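Local coordinates for protein tumor necrosis factor receptor superfamily member 16 (Rattus norvegicus, PDB 4F42) that binds neurotrophins such as nerve growth factor at the cell surface and relays the signal into the cell through its intracellular death domain, at the 5-mercapto-2-nitro-benzoic acid site. Numbering follows the deposited sequence.

Contact 1: the 5-mercapto-2-nitro-benzoic acid site. Residues 14, 17-18, 46-47, 50. With MNB (5-mercapto-2-nitro-benzoic acid), chain B.
At this surface cleft of the death domain, a helical-bundle signalling module, the thionitrobenzoate group meets Cys47 sulfur to sulfur. MNB is the thiol half of Ellman's reagent, probably introduced during preparation or crystallisation, so the site marks an accessible cysteine and is not evidently a natural ligand pocket. That thiol chemistry and the bonded Cys84 adduct make a mixed disulfide likely, although the modelled sulfurs do not establish it. SG stands anti to the carbonyl carbon (chi1 -48°), and the Ala46 carbonyl O lies 3.4 Å from S5 of MNB. The ring runs back toward helix 10-19. Its C3–C4 side points at Arg50, with C4 of MNB 3.9 Å above the guanidinium plane and displaced toward its rim. The nitro group lies along the helix: CB of Glu14 is 3.6 Å from O9 of MNB, and CD of Lys18 approaches O8 of MNB at 3.6 Å. Lys18 bends at chi2 and chi4, so its methylenes flank the nitro group. Behind this first shell, two carboxylates fix the guanidinium. Arg50 grips Glu17 side-on, through NE and NH2. OE1 of Glu17 accepts from both nitrogens, taking NH2 of Arg50 at 3.0 Å on its syn lone pair, whereas NE of Arg50 reaches OE2 of Glu17 from above the carboxylate plane along a fairly straight path (163° at H). NH2 of Arg50 also bridges to the anti lone pair of Glu14 OE1 at 2.8 Å, a more bent bond (128° at H). The paired acids would tend to keep Arg50 charged and stop its rotation, tying helix 48-56 to helix 10-19.

Contact 2: the 5-mercapto-2-nitro-benzoic acid site. Residues 8, 12, 16, 64, 68, 83-84. With MNB (5-mercapto-2-nitro-benzoic acid), chain C.
NZ of Lys12 is the best-held polar atom, engaged by two carboxylate oxygens of MNB. It donates to O11 of MNB at 3.1 Å, which is also a salt bridge, and more weakly to O12 of MNB at 3.3 Å, so the amine sits across the carboxylate tip with a bias to one oxygen. Lys12 leaves helix 10-19 with CG anti to the carbonyl carbon (chi1 -79°) and runs fully extended beyond it, its methylenes passing alongside the nitro group; CG of Lys12 is 3.6 Å from O8 of MNB. An alanine here would remove the amine and the methylenes beside the nitro group, and would probably leave the carboxylate end of the ring less firmly oriented. At the opposite end, SG of Cys84 is bonded to S5 of MNB at 2.1 Å, a mixed disulfide at the end of helix 77-84. SG lies beside the backbone N, anti to the carbonyl carbon. Between these two anchors the ring packs against leucines. Leu64, its CG anti to the backbone N (chi1 -179°), sends CD2 over one face as a CH-pi contact 3.7 Å from the MNB ring centroid, while Leu83 CB meets the C3 rim from the other side of the ring plane, 3.7 Å from C3 of MNB. Leu68 closes in at the rim on the Leu64 side, CD2 reaching C4 of MNB at 3.7 Å. Leu8 and Val16 give lighter methyl contacts to the nitro oxygens. The adduct probably reports reaction of the Cys84 thiol with Ellman's reagent during preparation or crystallisation rather than a natural ligand. For the death domain itself, this apolar surface probably packs helices 10-19, 64-73 and 77-84 together around a modifiable cysteine; the structure alone does not show a signalling role for it.

Contact 1: the 5-mercapto-2-nitro-benzoic acid site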
ATOM      1  N   GLU A  14     -10.328   0.560   1.152  1.00 28.52           N
ATOM      2  CA  GLU A  14     -10.406   1.374   2.365  1.00 29.17           C
ATOM      3  C   GLU A  14     -10.028   0.613   3.660  1.00 29.01           C
ATOM      4  O   GLU A  14      -9.587   1.229   4.628  1.00 28.88           O
ATOM      5  CB  GLU A  14     -11.752   2.112   2.468  1.00 29.40           C
ATOM      6  CG  GLU A  14     -11.881   3.253   1.423  1.00 31.36           C
ATOM      7  CD  GLU A  14     -13.116   4.150   1.605  1.00 34.40           C
ATOM      8  OE1 GLU A  14     -13.013   5.373   1.339  1.00 33.87           O
ATOM      9  OE2 GLU A  14     -14.191   3.635   2.003  1.00 35.98           O
ATOM     10  N   GLU A  17      -6.179   0.703   3.323  1.00 26.07           N
ATOM     11  CA  GLU A  17      -5.772   2.073   3.665  1.00 26.13           C
ATOM     12  C   GLU A  17      -5.803   2.349   5.167  1.00 26.30           C
ATOM     13  O   GLU A  17      -4.910   3.002   5.703  1.00 26.37           O
ATOM     14  CB  GLU A  17      -6.663   3.090   2.951  1.00 25.90           C
ATOM     15  CG  GLU A  17      -6.317   3.318   1.494  1.00 25.45           C
ATOM     16  CD  GLU A  17      -7.399   4.075   0.748  1.00 25.22           C
ATOM     17  OE1 GLU A  17      -8.177   4.796   1.398  1.00 24.55           O
ATOM     18  OE2 GLU A  17      -7.475   3.947  -0.491  1.00 25.81           O
ATOM     19  N   LYS A  18      -6.842   1.854   5.834  1.00 26.68           N
ATOM     20  CA  LYS A  18      -7.011   2.035   7.274  1.00 26.91           C
ATOM     21  C   LYS A  18      -5.853   1.403   8.036  1.00 26.34           C
ATOM     22  O   LYS A  18      -5.351   1.983   8.983  1.00 26.31           O
ATOM     23  CB  LYS A  18      -8.340   1.442   7.742  1.00 27.13           C
ATOM     24  CG  LYS A  18      -8.783   1.895   9.137  1.00 30.20           C
ATOM     25  CD  LYS A  18      -9.682   3.131   9.074  1.00 34.21           C
ATOM     26  CE  LYS A  18     -10.266   3.477  10.448  1.00 36.49           C
ATOM     27  NZ  LYS A  18     -11.372   2.554  10.850  1.00 36.86           N
ATOM     28  N   ALA A  46      -4.401  14.884   0.414  1.00 19.26           N
ATOM     29  CA  ALA A  46      -5.363  14.706   1.505  1.00 19.27           C
ATOM     30  C   ALA A  46      -5.263  13.283   2.069  1.00 19.25           C
ATOM     31  O   ALA A  46      -5.301  13.088   3.281  1.00 19.01           O
ATOM     32  CB  ALA A  46      -6.787  15.009   1.032  1.00 18.92           C
ATOM     33  N   CYS A  47      -5.127  12.301   1.176  1.00 19.42           N
ATOM     34  CA  CYS A  47      -4.937  10.907   1.568  1.00 19.47           C
ATOM     35  C   CYS A  47      -3.630  10.368   1.007  1.00 19.23           C
ATOM     36  O   CYS A  47      -3.597   9.860  -0.113  1.00 19.15           O
ATOM     37  CB  CYS A  47      -6.112  10.064   1.094  1.00 19.46           C
ATOM     38  SG  CYS A  47      -7.719  10.803   1.492  1.00 21.85           S
ATOM     39  N   ARG A  50      -3.731   6.510   0.029  1.00 19.88           N
ATOM     40  CA  ARG A  50      -4.507   6.331  -1.195  1.00 20.36           C
ATOM     41  C   ARG A  50      -3.767   6.851  -2.435  1.00 20.46           C
ATOM     42  O   ARG A  50      -3.755   6.195  -3.481  1.00 20.32           O
ATOM     43  CB  ARG A  50      -5.863   7.016  -1.065  1.00 20.44           C
ATOM     44  CG  ARG A  50      -6.716   6.951  -2.321  1.00 20.73           C
ATOM     45  CD  ARG A  50      -8.079   7.538  -2.052  1.00 22.84           C
ATOM     46  NE  ARG A  50      -8.800   6.791  -1.019  1.00 24.22           N
ATOM     47  CZ  ARG A  50      -9.990   7.134  -0.527  1.00 25.57           C
ATOM     48  NH1 ARG A  50     -10.617   8.230  -0.960  1.00 24.29           N
ATOM     49  NH2 ARG A  50     -10.558   6.371   0.408  1.00 25.61           N
TER
HETATM   50  C6  MNB B 101      -7.773   8.707   5.447  1.00 34.05           C
HETATM   51  C1  MNB B 101      -8.082   7.398   5.803  1.00 35.81           C
HETATM   52  C2  MNB B 101      -8.758   6.494   4.809  1.00 35.92           C
HETATM   53  C3  MNB B 101      -9.049   7.024   3.550  1.00 34.82           C
HETATM   54  C4  MNB B 101      -8.717   8.344   3.248  1.00 34.25           C
HETATM   55  C5  MNB B 101      -8.087   9.176   4.177  1.00 33.39           C
HETATM   56  S5  MNB B 101      -7.721  10.786   3.767  1.00 30.45           S
HETATM   57  C10 MNB B 101      -7.707   6.970   7.188  1.00 37.17           C
HETATM   58  O12 MNB B 101      -8.607   6.639   7.987  1.00 38.38           O
HETATM   59  O11 MNB B 101      -6.498   6.976   7.509  1.00 38.82           O
HETATM   60  N7  MNB B 101      -9.113   5.146   5.089  1.00 36.39           N
HETATM   61  O9  MNB B 101      -9.965   4.553   4.423  1.00 34.94           O
HETATM   62  O8  MNB B 101      -8.581   4.544   6.005  1.00 37.00           O

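Contact 2: the 5-mercapto-2-nitro-benzoic acid site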
ATOM      1  N   LEU A   8      -9.559  -3.996  -6.959  1.00 27.74           N
ATOM      2  CA  LEU A   8     -10.299  -4.297  -5.739  1.00 27.68           C
ATOM      3  C   LEU A   8     -11.432  -3.295  -5.522  1.00 27.80           C
ATOM      4  O   LEU A   8     -11.321  -2.133  -5.913  1.00 27.44           O
ATOM      5  CB  LEU A   8      -9.364  -4.321  -4.527  1.00 27.62           C
ATOM      6  CG  LEU A   8      -8.259  -5.385  -4.514  1.00 27.49           C
ATOM      7  CD1 LEU A   8      -7.270  -5.114  -3.379  1.00 25.79           C
ATOM      8  CD2 LEU A   8      -8.843  -6.795  -4.422  1.00 27.34           C
ATOM      9  N   LYS A  12     -12.800  -2.868   0.022  1.00 29.05           N
ATOM     10  CA  LYS A  12     -11.569  -3.577   0.383  1.00 28.87           C
ATOM     11  C   LYS A  12     -10.385  -2.620   0.473  1.00 28.49           C
ATOM     12  O   LYS A  12      -9.607  -2.674   1.422  1.00 28.43           O
ATOM     13  CB  LYS A  12     -11.266  -4.699  -0.616  1.00 28.91           C
ATOM     14  CG  LYS A  12     -12.087  -5.992  -0.424  1.00 30.46           C
ATOM     15  CD  LYS A  12     -11.817  -6.991  -1.577  1.00 33.10           C
ATOM     16  CE  LYS A  12     -12.790  -8.193  -1.625  1.00 33.73           C
ATOM     17  NZ  LYS A  12     -12.322  -9.265  -2.579  1.00 33.79           N
ATOM     18  N   VAL A  16      -7.552  -1.822   3.574  1.00 27.31           N
ATOM     19  CA  VAL A  16      -6.110  -1.742   3.346  1.00 26.56           C
ATOM     20  C   VAL A  16      -5.563  -0.379   3.803  1.00 26.41           C
ATOM     21  O   VAL A  16      -4.621  -0.323   4.598  1.00 26.30           O
ATOM     22  CB  VAL A  16      -5.765  -2.017   1.854  1.00 26.41           C
ATOM     23  CG1 VAL A  16      -4.298  -1.776   1.577  1.00 25.90           C
ATOM     24  CG2 VAL A  16      -6.152  -3.439   1.469  1.00 25.79           C
ATOM     25  N   LEU A  64      -2.392  -7.444  -5.726  1.00 21.92           N
ATOM     26  CA  LEU A  64      -2.621  -7.632  -4.300  1.00 21.34           C
ATOM     27  C   LEU A  64      -1.511  -8.457  -3.641  1.00 21.21           C
ATOM     28  O   LEU A  64      -1.024  -8.090  -2.570  1.00 21.67           O
ATOM     29  CB  LEU A  64      -3.986  -8.266  -4.037  1.00 21.05           C
ATOM     30  CG  LEU A  64      -4.354  -8.505  -2.564  1.00 20.21           C
ATOM     31  CD1 LEU A  64      -4.346  -7.219  -1.725  1.00 18.81           C
ATOM     32  CD2 LEU A  64      -5.682  -9.202  -2.461  1.00 18.14           C
ATOM     33  N   LEU A  68       0.846  -7.687  -0.557  1.00 18.85           N
ATOM     34  CA  LEU A  68       0.935  -8.592   0.581  1.00 17.88           C
ATOM     35  C   LEU A  68       2.385  -9.038   0.821  1.00 17.18           C
ATOM     36  O   LEU A  68       2.853  -9.015   1.963  1.00 17.43           O
ATOM     37  CB  LEU A  68      -0.022  -9.775   0.384  1.00 17.73           C
ATOM     38  CG  LEU A  68      -1.433  -9.736   1.010  1.00 17.91           C
ATOM     39  CD1 LEU A  68      -2.036  -8.347   1.180  1.00 17.66           C
ATOM     40  CD2 LEU A  68      -2.432 -10.654   0.315  1.00 16.62           C
ATOM     41  N   LEU A  83      -6.147  -8.839   6.958  1.00 26.29           N
ATOM     42  CA  LEU A  83      -6.847  -8.638   5.700  1.00 26.67           C
ATOM     43  C   LEU A  83      -7.366  -9.940   5.130  1.00 27.19           C
ATOM     44  O   LEU A  83      -8.349  -9.949   4.396  1.00 27.17           O
ATOM     45  CB  LEU A  83      -5.935  -7.954   4.676  1.00 26.32           C
ATOM     46  CG  LEU A  83      -5.729  -6.450   4.851  1.00 25.31           C
ATOM     47  CD1 LEU A  83      -4.549  -5.996   4.024  1.00 23.51           C
ATOM     48  CD2 LEU A  83      -7.001  -5.670   4.495  1.00 24.43           C
ATOM     49  N   CYS A  84      -6.688 -11.034   5.456  1.00 28.04           N
ATOM     50  CA  CYS A  84      -7.069 -12.355   4.965  1.00 28.71           C
ATOM     51  C   CYS A  84      -8.132 -13.021   5.851  1.00 29.71           C
ATOM     52  O   CYS A  84      -8.629 -14.102   5.526  1.00 29.91           O
ATOM     53  CB  CYS A  84      -5.828 -13.248   4.850  1.00 28.73           C
ATOM     54  SG  CYS A  84      -4.626 -12.780   3.557  1.00 27.06           S
TER
HETATM   55  C6  MNB C 102      -7.652 -11.574   0.489  1.00 30.00           C
HETATM   56  C1  MNB C 102      -8.247 -10.385   0.074  1.00 31.60           C
HETATM   57  C2  MNB C 102      -7.595  -9.080   0.433  1.00 32.17           C
HETATM   58  C3  MNB C 102      -6.408  -9.106   1.162  1.00 31.33           C
HETATM   59  C4  MNB C 102      -5.859 -10.318   1.549  1.00 30.36           C
HETATM   60  C5  MNB C 102      -6.466 -11.529   1.222  1.00 29.86           C
HETATM   61  S5  MNB C 102      -5.718 -12.961   1.733  1.00 27.80           S
HETATM   62  C10 MNB C 102      -9.528 -10.458  -0.703  1.00 31.91           C
HETATM   63  O12 MNB C 102     -10.590 -10.512  -0.054  1.00 33.81           O
HETATM   64  O11 MNB C 102      -9.519 -10.466  -1.955  1.00 31.45           O
HETATM   65  N7  MNB C 102      -8.114  -7.826   0.054  1.00 33.22           N
HETATM   66  O9  MNB C 102      -7.683  -6.802   0.557  1.00 32.64           O
HETATM   67  O8  MNB C 102      -8.981  -7.730  -0.799  1.00 35.01           O

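Contact 1 and contact 2 have C-alpha centres about 13 Å apart and share no residue, but both draw on helix 10-19. That helix gives acidic residues and Lys18 to contact 1, and Lys12 and Val16 to contact 2, so it separates two thiol-bearing surfaces of one compact domain. The partners differ: helix 48-56 and the loop before it at contact 1, helices 64-73 and 77-84 at contact 2. At contact 1 the charges pair within the protein; at contact 2 apolar packing is joined by a salt bridge to the ligand itself. The deposited assembly is a single chain, and the cysteine adducts do not themselves show how death domains associate.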